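Local coordinates for protein putative alpha-N-acetylgalactosaminidase (Bacillus halodurans C-125, PDB 3CC1) that probably hydrolyses terminal alpha-linked N-acetylgalactosamine from the non-reducing ends of glycans and glycoconjugates, as a putative alpha-N-acetylgalactosaminidase, at residues 245-248 with 249-253; 327-330 with 331-335; 350-353 with 354-357. All coordinates share one frame; numbering follows the deposited sequence. Where two conformers were deposited one is given.

Contact 1: 245-248 with 249-253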
loop_
_atom_site.group_PDB
_atom_site.type_symbol
_atom_site.label_atom_id
_atom_site.label_comp_id
_atom_site.label_asym_id
_atom_site.label_seq_id
_atom_site.Cartn_x
_atom_site.Cartn_y
_atom_site.Cartn_z
ATOM N N ASP A 245 -2.268 2.015 23.717
ATOM C CA ASP A 245 -1.906 0.582 23.952
ATOM C C ASP A 245 -2.717 -0.383 23.075
ATOM O O ASP A 245 -3.553 -1.181 23.553
ATOM C CB ASP A 245 -2.007 0.207 25.450
ATOM C CG ASP A 245 -3.363 0.513 26.059
ATOM O OD1 ASP A 245 -3.993 1.552 25.722
ATOM O OD2 ASP A 245 -3.792 -0.279 26.901
ATOM N N ASP A 246 -2.512 -0.258 21.771
ATOM C CA ASP A 246 -3.048 -1.228 20.820
ATOM C C ASP A 246 -2.005 -1.544 19.786
ATOM O O ASP A 246 -1.355 -0.650 19.247
ATOM C CB ASP A 246 -4.311 -0.724 20.126
ATOM C CG ASP A 246 -4.988 -1.819 19.291
ATOM O OD1 ASP A 246 -4.635 -1.958 18.089
ATOM O OD2 ASP A 246 -5.894 -2.518 19.829
ATOM N N TRP A 247 -1.811 -2.829 19.545
ATOM C CA TRP A 247 -0.757 -3.252 18.624
ATOM C C TRP A 247 -0.916 -2.640 17.242
ATOM O O TRP A 247 0.062 -2.338 16.571
ATOM C CB TRP A 247 -0.682 -4.771 18.498
ATOM C CG TRP A 247 0.285 -5.201 17.443
ATOM C CD1 TRP A 247 -0.008 -5.797 16.272
ATOM C CD2 TRP A 247 1.713 -5.036 17.467
ATOM N NE1 TRP A 247 1.147 -6.039 15.564
ATOM C CE2 TRP A 247 2.217 -5.558 16.261
ATOM C CE3 TRP A 247 2.604 -4.491 18.378
ATOM C CZ2 TRP A 247 3.580 -5.577 15.957
ATOM C CZ3 TRP A 247 3.976 -4.516 18.064
ATOM C CH2 TRP A 247 4.434 -5.042 16.873
ATOM N N SER A 248 -2.148 -2.452 16.785
ATOM C CA SER A 248 -2.324 -1.947 15.444
ATOM C C SER A 248 -1.709 -0.551 15.290
ATOM O O SER A 248 -1.124 -0.223 14.247
ATOM C CB SER A 248 -3.806 -1.913 15.027
ATOM O OG SER A 248 -4.459 -0.909 15.785
ATOM N N LEU A 249 -1.772 0.251 16.342
ATOM C CA LEU A 249 -1.131 1.578 16.312
ATOM C C LEU A 249 0.398 1.492 16.400
ATOM O O LEU A 249 1.132 2.270 15.765
ATOM C CB LEU A 249 -1.690 2.444 17.427
ATOM C CG LEU A 249 -3.226 2.651 17.380
ATOM C CD1 LEU A 249 -3.660 3.298 18.688
ATOM C CD2 LEU A 249 -3.550 3.508 16.185
ATOM N N LEU A 250 0.895 0.587 17.237
ATOM C CA LEU A 250 2.366 0.426 17.349
ATOM C C LEU A 250 2.937 -0.085 16.025
ATOM O O LEU A 250 3.915 0.463 15.477
ATOM C CB LEU A 250 2.717 -0.500 18.530
ATOM C CG LEU A 250 4.178 -0.736 18.854
ATOM C CD1 LEU A 250 5.049 0.550 18.856
ATOM C CD2 LEU A 250 4.291 -1.523 20.216
ATOM N N TYR A 251 2.299 -1.106 15.477
ATOM C CA TYR A 251 2.688 -1.630 14.181
ATOM C C TYR A 251 2.760 -0.502 13.152
ATOM O O TYR A 251 3.737 -0.391 12.429
ATOM C CB TYR A 251 1.698 -2.667 13.665
ATOM C CG TYR A 251 2.043 -3.208 12.311
ATOM C CD1 TYR A 251 2.882 -4.283 12.183
ATOM C CD2 TYR A 251 1.508 -2.661 11.164
ATOM C CE1 TYR A 251 3.207 -4.800 10.948
ATOM C CE2 TYR A 251 1.795 -3.170 9.927
ATOM C CZ TYR A 251 2.665 -4.248 9.815
ATOM O OH TYR A 251 3.015 -4.805 8.592
ATOM N N GLN A 252 1.718 0.311 13.071
ATOM C CA GLN A 252 1.686 1.372 12.051
ATOM C C GLN A 252 2.724 2.442 12.266
ATOM O O GLN A 252 3.216 3.036 11.302
ATOM C CB GLN A 252 0.312 2.014 11.937
ATOM C CG GLN A 252 -0.795 1.083 11.473
ATOM C CD GLN A 252 -2.135 1.777 11.552
ATOM O OE1 GLN A 252 -2.456 2.587 10.696
ATOM N NE2 GLN A 252 -2.912 1.479 12.580
HETATM N N MSE A 253 3.100 2.659 13.526
HETATM C CA MSE A 253 4.111 3.683 13.869
HETATM C C MSE A 253 5.429 3.402 13.166
HETATM O O MSE A 253 6.133 4.330 12.799
HETATM C CB MSE A 253 4.277 3.855 15.397
HETATM C CG MSE A 253 4.897 5.226 15.815
HETATM SE SE MSE A 253 3.861 6.744 15.211
HETATM C CE MSE A 253 2.208 6.203 15.874
#
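Trp247 meets both Leu250 and Tyr251 in the first turns of helix 247-262, which opens with Asp246 at its N-cap in the alpha-galactosidase-like catalytic region. The apolar contacts keep the i+3 and i+4 spacing of a helix. With CG anti to the backbone N (chi1 173°), the indole lies along the helix side and one face receives CB of Tyr251, a CH-pi contact in which this carbon stands 4.2 Å from the centroid of the five-membered ring of Trp247. The ring planes are inclined at 59°, an oblique pairing, with CZ2 of Trp247 near the tyrosine ring plane at its rim. On the six-membered end, CZ3 of Trp247 touches CD2 of Leu250 at 3.7 Å. A wide, rigid indole suits a place where it must reach two residues at once, and His422 stacks on it as well; an alanine here would probably leave CB of Tyr251 and CD2 of Leu250 without their aromatic partner and open a gap beside His422.

The polar contacts start the helix. In one of its two conformers, Asp246 turns OD1 back to accept Ser248 N at 2.9 Å, while Ser248 OG bonds to the same oxygen from the opposite face, and Arg295 pairs with the other oxygen. A short acidic side chain fits because it can meet a first-turn N-H with no preceding helical carbonyl, and its negative charge probably suits the positive end of the helix dipole. Tyr251 N bonds straight to Trp247 O at 2.8 Å, and Tyr251 OH reaches Asp355. Ser248 O is gripped twice: Gln252 N comes from one face of the carbonyl and Gln252 NE2, 3.0 Å away, from the other.

Contact 2: 327-330 with 331-335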
loop_
_atom_site.group_PDB
_atom_site.type_symbol
_atom_site.label_atom_id
_atom_site.label_comp_id
_atom_site.label_asym_id
_atom_site.label_seq_id
_atom_site.Cartn_x
_atom_site.Cartn_y
_atom_site.Cartn_z
ATOM N N TRP A 327 8.351 -4.113 37.239
ATOM C CA TRP A 327 8.569 -4.183 35.792
ATOM C C TRP A 327 8.497 -2.794 35.148
ATOM O O TRP A 327 9.380 -2.394 34.388
ATOM C CB TRP A 327 7.559 -5.128 35.099
ATOM C CG TRP A 327 7.508 -4.933 33.611
ATOM C CD1 TRP A 327 6.635 -4.138 32.925
ATOM C CD2 TRP A 327 8.378 -5.499 32.633
ATOM N NE1 TRP A 327 6.905 -4.182 31.600
ATOM C CE2 TRP A 327 7.969 -5.003 31.381
ATOM C CE3 TRP A 327 9.469 -6.373 32.690
ATOM C CZ2 TRP A 327 8.598 -5.354 30.193
ATOM C CZ3 TRP A 327 10.101 -6.716 31.515
ATOM C CH2 TRP A 327 9.659 -6.211 30.277
ATOM N N THR A 328 7.439 -2.056 35.434
ATOM C CA THR A 328 7.237 -0.754 34.745
ATOM C C THR A 328 8.336 0.255 35.111
ATOM O O THR A 328 8.872 0.963 34.253
ATOM C CB THR A 328 5.814 -0.190 34.977
ATOM O OG1 THR A 328 4.857 -1.178 34.588
ATOM C CG2 THR A 328 5.563 1.119 34.154
ATOM N N LEU A 329 8.721 0.268 36.374
ATOM C CA LEU A 329 9.759 1.167 36.846
ATOM C C LEU A 329 11.099 0.822 36.179
ATOM O O LEU A 329 11.908 1.708 35.852
ATOM C CB LEU A 329 9.877 1.109 38.400
ATOM C CG LEU A 329 10.989 2.001 38.968
ATOM C CD1 LEU A 329 10.765 3.458 38.560
ATOM C CD2 LEU A 329 11.124 1.885 40.465
ATOM N N SER A 330 11.326 -0.463 35.958
ATOM C CA SER A 330 12.587 -0.915 35.338
ATOM C C SER A 330 12.670 -0.461 33.876
ATOM O O SER A 330 13.748 -0.172 33.404
ATOM C CB SER A 330 12.747 -2.437 35.451
ATOM O OG SER A 330 11.947 -3.094 34.461
ATOM N N LEU A 331 11.521 -0.320 33.184
ATOM C CA LEU A 331 11.513 0.250 31.832
ATOM C C LEU A 331 11.959 1.704 31.786
ATOM O O LEU A 331 12.340 2.216 30.714
ATOM C CB LEU A 331 10.107 0.198 31.200
ATOM C CG LEU A 331 9.429 -1.106 30.842
ATOM C CD1 LEU A 331 8.135 -0.798 30.028
ATOM C CD2 LEU A 331 10.268 -2.035 30.071
ATOM N N LEU A 332 11.884 2.380 32.933
ATOM C CA LEU A 332 12.124 3.837 33.007
ATOM C C LEU A 332 13.502 4.204 33.505
ATOM O O LEU A 332 13.919 5.366 33.433
ATOM C CB LEU A 332 11.082 4.496 33.912
ATOM C CG LEU A 332 9.602 4.215 33.551
ATOM C CD1 LEU A 332 8.645 5.034 34.456
ATOM C CD2 LEU A 332 9.354 4.469 32.089
ATOM N N THR A 333 14.218 3.209 34.013
ATOM C CA THR A 333 15.463 3.452 34.753
ATOM C C THR A 333 16.640 2.678 34.156
ATOM O O THR A 333 17.638 2.456 34.806
ATOM C CB THR A 333 15.273 3.076 36.232
ATOM O OG1 THR A 333 14.859 1.698 36.316
ATOM C CG2 THR A 333 14.200 4.004 36.885
ATOM N N ASN A 334 16.506 2.267 32.908
ATOM C CA ASN A 334 17.609 1.634 32.200
ATOM C C ASN A 334 18.467 2.684 31.492
ATOM O O ASN A 334 18.071 3.274 30.472
ATOM C CB ASN A 334 17.086 0.600 31.192
ATOM C CG ASN A 334 18.205 -0.220 30.581
ATOM O OD1 ASN A 334 19.122 0.332 30.003
ATOM N ND2 ASN A 334 18.123 -1.531 30.703
ATOM N N GLU A 335 19.625 2.948 32.066
ATOM C CA GLU A 335 20.438 4.087 31.645
ATOM C C GLU A 335 20.966 3.886 30.233
ATOM O O GLU A 335 21.127 4.838 29.463
ATOM C CB GLU A 335 21.566 4.382 32.654
HETATM O O HOH W 1 15.981 -2.650 32.543
HETATM O O HOH W 2 16.184 -0.560 34.794
#
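Leu329 O is gripped by two donors from the end of the helix, arriving from opposite faces of its carbonyl plane: Leu332 N at 3.0 Å and Thr333 OG1, also 3.0 Å from Leu329 O. Threonine suits this place because its hydroxyl, lying between its own backbone N and carbonyl carbon (chi1 57°), can turn back on the last turn, while its methyl CG2 rests 3.9 Å from CD1 of Leu329. Two residues earlier, Trp327 O is also shared, by Leu331 N and by Ser330 OG at 2.7 Å; a glycerol also bonds to this hydroxyl. Water carries the pattern onward: one molecule donates to both Ser330 O and Thr333 OG1, and another accepts from Asn334 ND2. Asn334 is the N-cap of the next helix, its OD1 taking Ile337 N.

The apolar side is made by Trp327 and Leu331, four residues apart. CD2 of Leu331 lies 3.7 Å from CZ2 of Trp327, approaching the indole obliquely near its rim. These two side chains pack on helix 298-310, where Gln301 accepts from Trp327 NE1, whereas Thr328 and Leu332 face Phe317 of strand 315-317.

Contact 3: 350-353 with 354-357. With SO4 (sulfate ion), chain F.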
loop_
_atom_site.group_PDB
_atom_site.type_symbol
_atom_site.label_atom_id
_atom_site.label_comp_id
_atom_site.label_asym_id
_atom_site.label_seq_id
_atom_site.Cartn_x
_atom_site.Cartn_y
_atom_site.Cartn_z
ATOM N N VAL A 350 17.515 1.301 8.848
ATOM C CA VAL A 350 18.480 0.429 8.127
ATOM C C VAL A 350 17.794 -0.446 7.063
ATOM O O VAL A 350 18.200 -0.466 5.898
ATOM C CB VAL A 350 19.344 -0.413 9.120
ATOM C CG1 VAL A 350 20.199 -1.431 8.397
ATOM C CG2 VAL A 350 20.183 0.519 10.001
ATOM N N TYR A 351 16.760 -1.167 7.444
ATOM C CA TYR A 351 16.065 -2.008 6.509
ATOM C C TYR A 351 14.664 -2.373 6.972
ATOM O O TYR A 351 14.324 -2.326 8.132
ATOM C CB TYR A 351 16.879 -3.293 6.139
ATOM C CG TYR A 351 16.945 -4.400 7.185
ATOM C CD1 TYR A 351 15.802 -5.087 7.587
ATOM C CD2 TYR A 351 18.141 -4.794 7.714
ATOM C CE1 TYR A 351 15.855 -6.091 8.533
ATOM C CE2 TYR A 351 18.216 -5.844 8.645
ATOM C CZ TYR A 351 17.063 -6.494 9.035
ATOM O OH TYR A 351 17.112 -7.551 9.917
ATOM N N ARG A 352 13.839 -2.666 5.995
ATOM C CA ARG A 352 12.614 -3.368 6.269
ATOM C C ARG A 352 12.319 -4.364 5.168
ATOM O O ARG A 352 12.325 -4.022 3.980
ATOM C CB ARG A 352 11.454 -2.391 6.387
ATOM C CG ARG A 352 10.154 -3.126 6.564
ATOM C CD ARG A 352 9.088 -2.156 7.016
ATOM N NE ARG A 352 7.870 -2.845 7.422
ATOM C CZ ARG A 352 6.914 -2.291 8.164
ATOM N NH1 ARG A 352 7.071 -1.077 8.641
ATOM N NH2 ARG A 352 5.826 -2.999 8.476
ATOM N N GLU A 353 12.068 -5.592 5.588
ATOM C CA GLU A 353 11.790 -6.660 4.679
ATOM C C GLU A 353 10.810 -7.603 5.326
ATOM O O GLU A 353 11.083 -8.225 6.346
ATOM C CB GLU A 353 13.117 -7.335 4.306
ATOM C CG GLU A 353 13.109 -8.007 3.000
ATOM C CD GLU A 353 14.448 -8.566 2.585
ATOM O OE1 GLU A 353 15.270 -7.805 2.018
ATOM O OE2 GLU A 353 14.662 -9.796 2.786
ATOM N N GLU A 354 9.624 -7.667 4.755
ATOM C CA GLU A 354 8.583 -8.613 5.215
ATOM C C GLU A 354 8.452 -8.628 6.742
ATOM O O GLU A 354 8.604 -9.695 7.408
ATOM C CB GLU A 354 8.903 -10.027 4.698
ATOM C CG GLU A 354 9.547 -10.043 3.267
ATOM C CD GLU A 354 9.830 -11.439 2.695
ATOM O OE1 GLU A 354 8.866 -12.147 2.338
ATOM O OE2 GLU A 354 11.021 -11.814 2.594
ATOM N N ASP A 355 8.136 -7.439 7.273
ATOM C CA ASP A 355 7.875 -7.186 8.693
ATOM C C ASP A 355 9.092 -7.362 9.609
ATOM O O ASP A 355 8.973 -7.358 10.824
ATOM C CB ASP A 355 6.687 -7.998 9.223
ATOM C CG ASP A 355 5.314 -7.355 8.910
ATOM O OD1 ASP A 355 5.205 -6.173 8.493
ATOM O OD2 ASP A 355 4.324 -8.070 9.114
ATOM N N LYS A 356 10.260 -7.527 9.025
ATOM C CA LYS A 356 11.508 -7.530 9.778
ATOM C C LYS A 356 12.116 -6.122 9.578
ATOM O O LYS A 356 12.299 -5.691 8.451
ATOM C CB LYS A 356 12.449 -8.622 9.264
ATOM C CG LYS A 356 11.848 -10.025 9.324
ATOM C CD LYS A 356 12.747 -11.046 8.760
ATOM C CE LYS A 356 12.596 -11.162 7.260
ATOM N NZ LYS A 356 13.601 -12.165 6.795
ATOM N N VAL A 357 12.400 -5.419 10.670
ATOM C CA VAL A 357 12.846 -4.056 10.616
ATOM C C VAL A 357 14.116 -3.861 11.439
ATOM O O VAL A 357 14.280 -4.454 12.500
ATOM C CB VAL A 357 11.745 -3.066 11.155
ATOM C CG1 VAL A 357 12.221 -1.625 11.035
ATOM C CG2 VAL A 357 10.404 -3.304 10.439
HETATM S S SO4 F . 8.390 -5.818 1.771
HETATM O O1 SO4 F . 8.866 -4.753 0.871
HETATM O O2 SO4 F . 8.035 -5.297 3.088
HETATM O O3 SO4 F . 9.505 -6.771 1.904
HETATM O O4 SO4 F . 7.194 -6.457 1.211
HETATM O O HOH W 3 7.323 -5.310 5.876
HETATM O O HOH W 4 13.141 -11.614 3.989
#
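Strands 345-353 and 356-362 join through a type I' beta turn from Glu353 to Lys356, closed by Glu353 N to Lys356 O and Lys356 N to Glu353 O, each 2.9 Å, with Glu354 and Asp355 both at positive phi. On one face Arg352, extended from CG to NE, runs past Val357, whose CG2 is 3.8 Å from Arg352 CD. NH2 of Arg352 forms a salt bridge with Asp355 OD1 at 3.2 Å, a planar cation suited to a carboxylate beside it; Tyr251 OH also bonds this oxygen, and Arg352 NH1 pairs with Glu258. This is a beta hairpin with a two-residue loop at the edge, within this chain, of the C-terminal beta sandwich, where the second subunit adds backbone bonds to Val350 and Arg352. A water joins Arg352 NE and Asp355 N to a sulfate, probably from the crystallisation liquor, whose O3 takes Glu354 N at 3.0 Å and which Phe230 N of the third subunit also bonds. A second water donates to Glu353 OE2 and Glu354 OE2 and accepts from Lys356 NZ, probably easing the closeness of the two carboxylates. Glu353 OE1 accepts from Ile264 N of the second subunit.

All three contacts are partly buried and local, but their places differ. Contacts 1 and 2 lie in helices of the alpha-galactosidase A region, and both pack on helix 298-310; they do not touch, their nearest atoms being about 11 Å apart. Contact 1 begins a helix, where an acidic cap meets a backbone N-H and a hydroxyl; contact 2 ends one, where hydroxyls and water meet backbone carbonyls. Contact 3 belongs instead to the beta sandwich, lies farthest from the chain centre, and works mainly through charges, water and neighbouring subunits. It nevertheless meets contact 1 between helix 247-262 and the beta hairpin, Tyr251 OH probably hydrogen-bonding Asp355 OD1 at 2.6 Å.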